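Putative secreted endoglycosylceramidase (Rhodococcus hoagii, PDB 6JYZ) acts as an endogalactosylceramidase of glycoside hydrolase family 5, probably hydrolysing the O-glycosidic bond between the sugar and the ceramide of glycolipids. Local coordinates at residues W88-F98 / H196-E207; H125-T135 / G148-T159. All blocks are in the same frame, centred on the assembly; numbering follows the deposited sequence.

Contact 1 (W88-F98 / H196-E207); sequences WSALEPTPGAF and HLVQTWARLAAE
Trp88 lies against Leu197 and so opens the contact between a barrel loop and an outer helix. The family 5 fold is a (beta/alpha)8 barrel. Segment 88-98 follows strand 81-86, and helix 193-206 packs on the outside of the barrel. Leu197 CD1 sits over one face of the indole, 3.7 Å from the centroid of the five-membered ring of Trp88. Met124 of strand 119-124 touches both residues. With CG anti to the backbone N and beside the carbonyl carbon (chi1 179°), the indole of Trp88 reaches Glu92. Trp88 NE1 donates to Glu92 OE1 over 2.8 Å, almost straight at 177° and in the indole plane. With an alanine in place of Trp88, the Leu197 methyl would probably lose its aromatic face and Glu92 OE1 its indole donor. Leu91 CB meets Thr200 CG2 at 3.7 Å. Leu91 CD1 meets Leu204 CD2 at 4.2 Å, the two side chains crossing at about a right angle. Glu92 extends toward the helix, and its OE1 is 2.8 Å from Thr200 OG1. The Thr200 proton may go there or to His196 O. A type II turn runs from Thr94 to Ala97, with Gly96 at positive phi. Arg203 NH1 donates to Gly96 O at 3.0 Å and 160°, from above the carbonyl plane. One water also joins Gly96 O to Arg203 NH2. Another joins Ala97 O, Thr200 OG1 and Arg203 NH1. Phe98 and Arg203 run alongside in opposite senses, with Arg203 CB over one face of the ring, 3.6 Å from the centroid of Phe98. Glu207 OE1 is taken by a salt bridge to Arg107, while Glu207 OE2 lies at the ring edge, 4.0 Å from Phe98 CE2.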
loop_
_atom_site.group_PDB
_atom_site.type_symbol
_atom_site.label_atom_id
_atom_site.label_comp_id
_atom_site.label_asym_id
_atom_site.label_seq_id
_atom_site.Cartn_x
_atom_site.Cartn_y
_atom_site.Cartn_z
ATOM N N TRP A 88 -0.237 14.630 -0.985
ATOM C CA TRP A 88 -1.006 15.826 -0.670
ATOM C C TRP A 88 -0.293 17.070 -1.203
ATOM O O TRP A 88 -0.970 17.989 -1.750
ATOM C CB TRP A 88 -1.153 15.891 0.868
ATOM C CG TRP A 88 -1.915 17.084 1.397
ATOM C CD1 TRP A 88 -2.741 17.973 0.721
ATOM C CD2 TRP A 88 -1.919 17.482 2.776
ATOM N NE1 TRP A 88 -3.244 18.882 1.614
ATOM C CE2 TRP A 88 -2.759 18.615 2.860
ATOM C CE3 TRP A 88 -1.274 16.972 3.937
ATOM C CZ2 TRP A 88 -2.983 19.259 4.084
ATOM C CZ3 TRP A 88 -1.522 17.619 5.148
ATOM C CH2 TRP A 88 -2.357 18.741 5.222
ATOM N N SER A 89 1.026 17.138 -1.135
ATOM C CA SER A 89 1.741 18.314 -1.587
ATOM C C SER A 89 1.515 18.568 -3.064
ATOM O O SER A 89 1.605 19.740 -3.463
ATOM C CB SER A 89 3.220 18.216 -1.282
ATOM O OG SER A 89 3.757 17.110 -2.006
ATOM N N ALA A 90 1.292 17.553 -3.865
ATOM C CA ALA A 90 1.059 17.762 -5.321
ATOM C C ALA A 90 -0.409 18.021 -5.554
ATOM O O ALA A 90 -0.746 18.784 -6.470
ATOM C CB ALA A 90 1.527 16.522 -6.050
ATOM N N LEU A 91 -1.336 17.510 -4.769
ATOM C CA LEU A 91 -2.737 17.785 -4.966
ATOM C C LEU A 91 -3.033 19.221 -4.559
ATOM O O LEU A 91 -3.895 19.899 -5.188
ATOM C CB LEU A 91 -3.608 16.871 -4.109
ATOM C CG LEU A 91 -3.629 15.423 -4.605
ATOM C CD1 LEU A 91 -4.052 14.450 -3.475
ATOM C CD2 LEU A 91 -4.571 15.276 -5.820
ATOM N N GLU A 92 -2.465 19.724 -3.467
ATOM C CA GLU A 92 -2.826 21.009 -2.855
ATOM C C GLU A 92 -1.569 21.805 -2.660
ATOM O O GLU A 92 -1.037 21.978 -1.533
ATOM C CB GLU A 92 -3.556 20.780 -1.540
ATOM C CG GLU A 92 -4.201 22.094 -1.059
ATOM C CD GLU A 92 -5.037 21.975 0.183
ATOM O OE1 GLU A 92 -5.041 20.936 0.907
ATOM O OE2 GLU A 92 -5.775 22.975 0.476
ATOM N N PRO A 93 -0.941 22.348 -3.740
ATOM C CA PRO A 93 0.396 22.939 -3.626
ATOM C C PRO A 93 0.397 24.297 -2.962
ATOM O O PRO A 93 1.418 24.716 -2.463
ATOM C CB PRO A 93 0.864 23.051 -5.100
ATOM C CG PRO A 93 -0.462 23.072 -5.882
ATOM C CD PRO A 93 -1.345 22.082 -5.129
ATOM N N THR A 94 -0.739 24.956 -2.961
ATOM C CA THR A 94 -0.912 26.179 -2.224
ATOM C C THR A 94 -2.225 26.012 -1.477
ATOM O O THR A 94 -3.096 25.175 -1.828
ATOM C CB THR A 94 -0.965 27.453 -3.132
ATOM O OG1 THR A 94 -2.107 27.361 -4.006
ATOM C CG2 THR A 94 0.312 27.598 -3.950
ATOM N N PRO A 95 -2.482 26.724 -0.376
ATOM C CA PRO A 95 -3.655 26.449 0.441
ATOM C C PRO A 95 -4.964 26.601 -0.332
ATOM O O PRO A 95 -5.215 27.658 -0.934
ATOM C CB PRO A 95 -3.616 27.512 1.592
ATOM C CG PRO A 95 -2.173 27.916 1.588
ATOM C CD PRO A 95 -1.607 27.779 0.192
ATOM N N GLY A 96 -5.794 25.585 -0.389
ATOM C CA GLY A 96 -7.072 25.610 -1.078
ATOM C C GLY A 96 -6.974 25.184 -2.534
ATOM O O GLY A 96 -8.032 25.010 -3.136
ATOM N N ALA A 97 -5.785 25.029 -3.110
ATOM C CA ALA A 97 -5.675 24.620 -4.526
ATOM C C ALA A 97 -6.050 23.160 -4.719
ATOM O O ALA A 97 -5.981 22.364 -3.745
ATOM C CB ALA A 97 -4.278 24.826 -5.032
ATOM N N PHE A 98 -6.408 22.783 -5.920
ATOM C CA PHE A 98 -6.615 21.379 -6.239
ATOM C C PHE A 98 -6.087 21.201 -7.648
ATOM O O PHE A 98 -6.685 21.691 -8.615
ATOM C CB PHE A 98 -8.078 21.000 -6.124
ATOM C CG PHE A 98 -8.300 19.494 -6.267
ATOM C CD1 PHE A 98 -7.829 18.608 -5.302
ATOM C CD2 PHE A 98 -8.928 18.988 -7.398
ATOM C CE1 PHE A 98 -8.071 17.227 -5.455
ATOM C CE2 PHE A 98 -9.153 17.598 -7.563
ATOM C CZ PHE A 98 -8.693 16.746 -6.573
ATOM N N HIS A 196 -8.028 21.078 5.536
ATOM C CA HIS A 196 -7.534 21.099 4.158
ATOM C C HIS A 196 -7.328 19.707 3.577
ATOM O O HIS A 196 -7.690 19.452 2.442
ATOM C CB HIS A 196 -6.230 21.879 4.055
ATOM C CG HIS A 196 -6.435 23.347 3.995
ATOM N ND1 HIS A 196 -6.428 24.269 4.998
ATOM C CD2 HIS A 196 -6.502 24.033 2.858
ATOM C CE1 HIS A 196 -6.603 25.508 4.465
ATOM N NE2 HIS A 196 -6.625 25.362 3.162
ATOM N N LEU A 197 -6.692 18.800 4.330
ATOM C CA LEU A 197 -6.531 17.447 3.804
ATOM C C LEU A 197 -7.884 16.755 3.632
ATOM O O LEU A 197 -8.101 16.027 2.644
ATOM C CB LEU A 197 -5.577 16.605 4.683
ATOM C CG LEU A 197 -5.352 15.194 4.140
ATOM C CD1 LEU A 197 -4.860 15.227 2.681
ATOM C CD2 LEU A 197 -4.373 14.421 5.030
ATOM N N VAL A 198 -8.808 16.938 4.580
ATOM C CA VAL A 198 -10.124 16.344 4.435
ATOM C C VAL A 198 -10.802 16.829 3.148
ATOM O O VAL A 198 -11.352 16.005 2.391
ATOM C CB VAL A 198 -10.963 16.666 5.697
ATOM C CG1 VAL A 198 -12.419 16.320 5.502
ATOM C CG2 VAL A 198 -10.422 15.911 6.919
ATOM N N GLN A 199 -10.759 18.139 2.880
ATOM C CA GLN A 199 -11.356 18.663 1.660
ATOM C C GLN A 199 -10.621 18.146 0.444
ATOM O O GLN A 199 -11.272 17.810 -0.562
ATOM C CB GLN A 199 -11.343 20.181 1.741
ATOM C CG GLN A 199 -11.793 20.811 0.397
ATOM C CD GLN A 199 -11.908 22.311 0.483
ATOM O OE1 GLN A 199 -10.931 23.039 0.528
ATOM N NE2 GLN A 199 -13.122 22.736 0.585
ATOM N N THR A 200 -9.300 18.051 0.468
ATOM C CA THR A 200 -8.543 17.508 -0.653
ATOM C C THR A 200 -8.967 16.044 -0.933
ATOM O O THR A 200 -9.163 15.660 -2.097
ATOM C CB THR A 200 -7.030 17.645 -0.391
ATOM O OG1 THR A 200 -6.733 19.038 -0.370
ATOM C CG2 THR A 200 -6.199 16.894 -1.416
ATOM N N TRP A 201 -9.140 15.241 0.117
ATOM C CA TRP A 201 -9.611 13.874 -0.083
ATOM C C TRP A 201 -10.987 13.861 -0.720
ATOM O O TRP A 201 -11.251 13.068 -1.611
ATOM C CB TRP A 201 -9.688 13.100 1.252
ATOM C CG TRP A 201 -8.615 12.061 1.386
ATOM C CD1 TRP A 201 -7.746 11.886 2.430
ATOM C CD2 TRP A 201 -8.323 11.003 0.440
ATOM N NE1 TRP A 201 -6.943 10.789 2.214
ATOM C CE2 TRP A 201 -7.272 10.227 0.970
ATOM C CE3 TRP A 201 -8.845 10.661 -0.833
ATOM C CZ2 TRP A 201 -6.729 9.122 0.287
ATOM C CZ3 TRP A 201 -8.282 9.581 -1.495
ATOM C CH2 TRP A 201 -7.213 8.833 -0.961
ATOM N N ALA A 202 -11.899 14.716 -0.268
ATOM C CA ALA A 202 -13.255 14.764 -0.852
ATOM C C ALA A 202 -13.168 15.116 -2.337
ATOM O O ALA A 202 -13.825 14.458 -3.178
ATOM C CB ALA A 202 -14.089 15.761 -0.085
ATOM N N ARG A 203 -12.329 16.098 -2.662
ATOM C CA ARG A 203 -12.191 16.526 -4.068
ATOM C C ARG A 203 -11.639 15.371 -4.884
ATOM O O ARG A 203 -12.067 15.140 -6.025
ATOM C CB ARG A 203 -11.273 17.745 -4.136
ATOM C CG ARG A 203 -11.981 18.987 -3.597
ATOM C CD ARG A 203 -10.953 20.095 -3.447
ATOM N NE ARG A 203 -11.657 21.348 -3.138
ATOM C CZ ARG A 203 -11.022 22.483 -3.004
ATOM N NH1 ARG A 203 -9.720 22.570 -2.907
ATOM N NH2 ARG A 203 -11.770 23.601 -2.942
ATOM N N LEU A 204 -10.663 14.612 -4.361
ATOM C CA LEU A 204 -10.106 13.493 -5.119
ATOM C C LEU A 204 -11.099 12.365 -5.248
ATOM O O LEU A 204 -11.187 11.766 -6.349
ATOM C CB LEU A 204 -8.808 13.041 -4.423
ATOM C CG LEU A 204 -8.071 11.918 -5.158
ATOM C CD1 LEU A 204 -7.686 12.346 -6.581
ATOM C CD2 LEU A 204 -6.846 11.488 -4.387
ATOM N N ALA A 205 -11.865 12.058 -4.197
ATOM C CA ALA A 205 -12.837 10.985 -4.346
ATOM C C ALA A 205 -13.851 11.353 -5.411
ATOM O O ALA A 205 -14.344 10.463 -6.130
ATOM C CB ALA A 205 -13.536 10.735 -3.007
ATOM N N ALA A 206 -14.270 12.597 -5.468
ATOM C CA ALA A 206 -15.221 13.010 -6.501
ATOM C C ALA A 206 -14.675 12.688 -7.902
ATOM O O ALA A 206 -15.500 12.341 -8.782
ATOM C CB ALA A 206 -15.582 14.500 -6.370
ATOM N N GLU A 207 -13.389 12.772 -8.129
ATOM C CA GLU A 207 -12.781 12.517 -9.431
ATOM C C GLU A 207 -12.831 11.077 -9.835
ATOM O O GLU A 207 -12.566 10.779 -11.026
ATOM C CB GLU A 207 -11.328 12.998 -9.371
ATOM C CG GLU A 207 -11.134 14.474 -9.175
ATOM C CD GLU A 207 -11.557 15.316 -10.329
ATOM O OE1 GLU A 207 -11.466 14.916 -11.485
ATOM O OE2 GLU A 207 -11.992 16.443 -10.062
HETATM O O HOH W 1 -8.319 21.783 0.759
HETATM O O HOH W 2 -10.436 26.107 -2.252
HETATM O O HOH W 3 -7.667 20.613 -2.503
#

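Contact 2 (H125-T135 / G148-T159)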
loop_
_atom_site.group_PDB
_atom_site.type_symbol
_atom_site.label_atom_id
_atom_site.label_comp_id
_atom_site.label_asym_id
_atom_site.label_seq_id
_atom_site.Cartn_x
_atom_site.Cartn_y
_atom_site.Cartn_z
ATOM N N HIS A 125 0.108 9.249 0.627
ATOM C CA HIS A 125 1.336 8.726 1.197
ATOM C C HIS A 125 2.119 9.827 1.866
ATOM O O HIS A 125 2.136 10.994 1.466
ATOM C CB HIS A 125 2.193 8.083 0.100
ATOM C CG HIS A 125 3.124 7.018 0.632
ATOM N ND1 HIS A 125 4.461 7.132 0.968
ATOM C CD2 HIS A 125 2.715 5.755 0.920
ATOM C CE1 HIS A 125 4.811 5.880 1.442
ATOM N NE2 HIS A 125 3.784 5.085 1.409
ATOM N N GLN A 126 2.902 9.470 2.872
ATOM C CA GLN A 126 3.850 10.390 3.528
ATOM C C GLN A 126 4.879 9.515 4.224
ATOM O O GLN A 126 4.577 8.381 4.622
ATOM C CB GLN A 126 3.139 11.310 4.538
ATOM C CG GLN A 126 2.505 10.595 5.741
ATOM C CD GLN A 126 3.458 10.186 6.835
ATOM O OE1 GLN A 126 3.206 9.156 7.578
ATOM N NE2 GLN A 126 4.492 10.893 7.026
ATOM N N ASP A 127 6.069 10.057 4.386
ATOM C CA ASP A 127 7.007 9.516 5.376
ATOM C C ASP A 127 7.530 10.707 6.147
ATOM O O ASP A 127 7.869 11.726 5.541
ATOM C CB ASP A 127 8.234 8.836 4.729
ATOM C CG ASP A 127 7.852 7.734 3.777
ATOM O OD1 ASP A 127 7.542 6.621 4.258
ATOM O OD2 ASP A 127 7.865 7.965 2.547
ATOM N N ALA A 128 7.607 10.598 7.480
ATOM C CA ALA A 128 8.175 11.691 8.262
ATOM C C ALA A 128 7.537 13.028 7.891
ATOM O O ALA A 128 8.212 14.047 7.765
ATOM C CB ALA A 128 9.701 11.754 8.166
ATOM N N TRP A 129 6.194 12.971 7.737
ATOM C CA TRP A 129 5.360 14.166 7.485
ATOM C C TRP A 129 5.456 14.731 6.057
ATOM O O TRP A 129 4.382 14.905 5.447
ATOM C CB TRP A 129 5.580 15.285 8.537
ATOM C CG TRP A 129 4.690 16.471 8.242
ATOM C CD1 TRP A 129 5.117 17.639 7.658
ATOM C CD2 TRP A 129 3.269 16.557 8.415
ATOM N NE1 TRP A 129 4.013 18.460 7.524
ATOM C CE2 TRP A 129 2.863 17.825 7.931
ATOM C CE3 TRP A 129 2.289 15.683 8.916
ATOM C CZ2 TRP A 129 1.520 18.205 7.911
ATOM C CZ3 TRP A 129 0.962 16.075 8.876
ATOM C CH2 TRP A 129 0.598 17.324 8.351
ATOM N N GLY A 130 6.630 15.095 5.567
ATOM C CA GLY A 130 6.659 15.674 4.229
ATOM C C GLY A 130 8.035 16.008 3.746
ATOM O O GLY A 130 9.047 15.716 4.384
ATOM N N PRO A 131 8.107 16.640 2.546
ATOM C CA PRO A 131 9.412 17.019 2.000
ATOM C C PRO A 131 10.144 18.120 2.745
ATOM O O PRO A 131 11.330 18.276 2.463
ATOM C CB PRO A 131 9.083 17.582 0.572
ATOM C CG PRO A 131 7.696 16.993 0.255
ATOM C CD PRO A 131 6.983 16.920 1.618
ATOM N N TYR A 132 9.463 18.840 3.636
ATOM C CA TYR A 132 10.038 20.091 4.139
ATOM C C TYR A 132 10.489 19.942 5.575
ATOM O O TYR A 132 10.718 20.993 6.216
ATOM C CB TYR A 132 9.012 21.238 3.940
ATOM C CG TYR A 132 8.680 21.411 2.481
ATOM C CD1 TYR A 132 9.568 22.085 1.647
ATOM C CD2 TYR A 132 7.586 20.816 1.910
ATOM C CE1 TYR A 132 9.340 22.166 0.264
ATOM C CE2 TYR A 132 7.325 20.867 0.536
ATOM C CZ TYR A 132 8.221 21.526 -0.260
ATOM O OH TYR A 132 8.003 21.598 -1.634
ATOM N N VAL A 133 10.831 18.749 6.013
ATOM C CA VAL A 133 11.280 18.494 7.375
ATOM C C VAL A 133 12.762 18.228 7.476
ATOM O O VAL A 133 13.205 17.852 8.571
ATOM C CB VAL A 133 10.512 17.274 7.949
ATOM C CG1 VAL A 133 9.018 17.568 7.943
ATOM C CG2 VAL A 133 10.802 15.975 7.253
ATOM N N GLY A 134 13.547 18.388 6.423
ATOM C CA GLY A 134 14.965 18.091 6.524
ATOM C C GLY A 134 15.772 19.208 7.198
ATOM O O GLY A 134 15.360 20.355 7.275
ATOM N N THR A 135 16.954 18.820 7.678
ATOM C CA THR A 135 17.842 19.808 8.306
ATOM C C THR A 135 18.512 20.643 7.218
ATOM O O THR A 135 19.165 20.084 6.359
ATOM C CB THR A 135 18.896 19.097 9.142
ATOM O OG1 THR A 135 18.274 18.156 10.039
ATOM C CG2 THR A 135 19.690 20.084 9.997
ATOM N N GLY A 148 18.394 15.242 9.884
ATOM C CA GLY A 148 17.202 14.796 9.157
ATOM C C GLY A 148 17.300 15.191 7.686
ATOM O O GLY A 148 17.951 16.164 7.307
ATOM N N ILE A 149 16.527 14.463 6.852
ATOM C CA ILE A 149 16.397 14.856 5.449
ATOM C C ILE A 149 14.904 14.993 5.168
ATOM O O ILE A 149 14.055 14.676 6.007
ATOM C CB ILE A 149 17.030 13.835 4.487
ATOM C CG1 ILE A 149 16.363 12.453 4.544
ATOM C CG2 ILE A 149 18.541 13.734 4.778
ATOM C CD1 ILE A 149 16.940 11.448 3.508
ATOM N N GLY A 150 14.575 15.567 4.015
ATOM C CA GLY A 150 13.192 15.685 3.591
ATOM C C GLY A 150 12.668 14.390 2.958
ATOM O O GLY A 150 13.435 13.636 2.346
ATOM N N TRP A 151 11.337 14.209 3.077
ATOM C CA TRP A 151 10.714 12.982 2.591
ATOM C C TRP A 151 9.573 13.322 1.638
ATOM O O TRP A 151 9.853 13.829 0.543
ATOM C CB TRP A 151 10.306 12.097 3.788
ATOM C CG TRP A 151 11.509 11.609 4.545
ATOM C CD1 TRP A 151 12.171 12.276 5.537
ATOM C CD2 TRP A 151 12.196 10.383 4.315
ATOM N NE1 TRP A 151 13.245 11.532 5.934
ATOM C CE2 TRP A 151 13.300 10.372 5.205
ATOM C CE3 TRP A 151 11.958 9.250 3.511
ATOM C CZ2 TRP A 151 14.208 9.306 5.259
ATOM C CZ3 TRP A 151 12.874 8.209 3.563
ATOM C CH2 TRP A 151 13.964 8.242 4.432
ATOM N N ASP A 152 8.340 13.070 2.014
ATOM C CA ASP A 152 7.187 13.162 1.101
ATOM C C ASP A 152 5.952 13.221 1.944
ATOM O O ASP A 152 5.935 12.649 3.052
ATOM C CB ASP A 152 7.128 11.968 0.133
ATOM C CG ASP A 152 7.010 10.639 0.863
ATOM O OD1 ASP A 152 8.022 10.286 1.590
ATOM O OD2 ASP A 152 6.002 9.961 0.743
ATOM N N GLY A 153 4.896 13.889 1.436
ATOM C CA GLY A 153 3.638 13.981 2.153
ATOM C C GLY A 153 3.075 15.375 2.032
ATOM O O GLY A 153 2.582 15.773 0.951
ATOM N N ALA A 154 3.103 16.109 3.119
ATOM C CA ALA A 154 2.412 17.381 3.191
ATOM C C ALA A 154 3.188 18.519 2.543
ATOM O O ALA A 154 4.400 18.570 2.571
ATOM C CB ALA A 154 2.204 17.688 4.669
ATOM N N PRO A 155 2.449 19.503 1.982
ATOM C CA PRO A 155 3.120 20.685 1.414
ATOM C C PRO A 155 3.714 21.577 2.493
ATOM O O PRO A 155 3.394 21.490 3.690
ATOM C CB PRO A 155 1.960 21.410 0.706
ATOM C CG PRO A 155 0.700 20.987 1.436
ATOM C CD PRO A 155 0.972 19.530 1.884
ATOM N N GLU A 156 4.602 22.479 2.036
ATOM C CA GLU A 156 5.311 23.331 2.970
ATOM C C GLU A 156 4.354 24.195 3.783
ATOM O O GLU A 156 4.550 24.379 4.982
ATOM C CB GLU A 156 6.329 24.149 2.203
ATOM C CG GLU A 156 7.323 24.903 3.104
ATOM C CD GLU A 156 8.402 25.641 2.336
ATOM O OE1 GLU A 156 8.204 25.929 1.141
ATOM O OE2 GLU A 156 9.452 25.834 2.920
ATOM N N TRP A 157 3.334 24.748 3.117
ATOM C CA TRP A 157 2.424 25.658 3.796
ATOM C C TRP A 157 1.682 24.980 4.937
ATOM O O TRP A 157 1.165 25.641 5.846
ATOM C CB TRP A 157 1.434 26.309 2.780
ATOM C CG TRP A 157 0.520 25.306 2.094
ATOM C CD1 TRP A 157 0.713 24.767 0.839
ATOM C CD2 TRP A 157 -0.691 24.734 2.630
ATOM N NE1 TRP A 157 -0.325 23.923 0.540
ATOM C CE2 TRP A 157 -1.166 23.827 1.643
ATOM C CE3 TRP A 157 -1.433 24.869 3.818
ATOM C CZ2 TRP A 157 -2.308 23.038 1.852
ATOM C CZ3 TRP A 157 -2.607 24.147 4.003
ATOM C CH2 TRP A 157 -2.996 23.216 3.019
ATOM N N ALA A 158 1.551 23.633 4.897
ATOM C CA ALA A 158 0.836 22.862 5.912
ATOM C C ALA A 158 1.777 22.356 7.000
ATOM O O ALA A 158 1.280 21.585 7.859
ATOM C CB ALA A 158 0.083 21.709 5.289
ATOM N N THR A 159 3.054 22.681 6.971
ATOM C CA THR A 159 4.074 22.092 7.833
ATOM C C THR A 159 4.417 23.085 8.956
ATOM O O THR A 159 4.994 24.149 8.696
ATOM C CB THR A 159 5.309 21.800 7.014
ATOM O OG1 THR A 159 4.951 20.807 6.022
ATOM C CG2 THR A 159 6.412 21.180 7.871
HETATM O O HOH W 4 6.480 18.898 4.498
#
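Asp127 and Asp152 pair across a long loop that folds back on itself after strand 119-124 of the (beta/alpha)8 barrel. They form a single antiparallel hydrogen-bonded bridge, with Asp127 N donating to Asp152 O at 2.9 Å. Their side chains also meet. Asp127 OD2 and Asp152 OD1 are only 2.5 Å apart, so one carboxyl group probably carries a proton and shares it. Asp152 CG stands between its backbone N and carbonyl carbon (chi1 60°), which turns the carboxylate back toward segment 125-135. There Asp152 OD2 accepts from His125 ND1 at 3.2 Å, in the imidazole plane, and also from Asn51. Asp152 N is buried without a partner. Further along, Trp129 O accepts from Ala154 N at 2.9 Å, and Gly130 O from Trp151 N. Glu156 CB lies over one face of the Tyr132 ring and Pro131 CB over the other. At the far end Thr135 N donates to Gly148 O, while Thr135 OG1 accepts from Gly148 N and is hydrogen-bonded to Thr166 OG1. Three bonds hold Thr159 OG1: it donates to Pro155 O, accepts from a water shared with Tyr132 N and Ala154 O, and takes Trp129 NE1 at 2.9 Å, in the indole plane.

How the contacts relate
The two contacts lie side by side, their centres about 16 Å apart. Both segments of contact 2 fall in the chain between the two segments of contact 1. Segments 88-98 and 125-135 begin just after strands 81-86 and 119-124, which are parallel neighbours in the barrel. Two probable hydrogen bonds join the contacts: Ser89 N to Gly153 O and Trp157 NE1 to Glu92 O, each 2.9 Å. Trp88 is shared, packing on Trp129, Ala154, Pro155 and Ala158. Trp157 also meets His196 edge-to-face. In family 5 the active site lies at the C-terminal ends of the barrel strands, where segments 88-98 and 125-135 start. Contact 2 approaches that region through His125, which touches Asn221 and makes a weak hydrogen bond to Glu329.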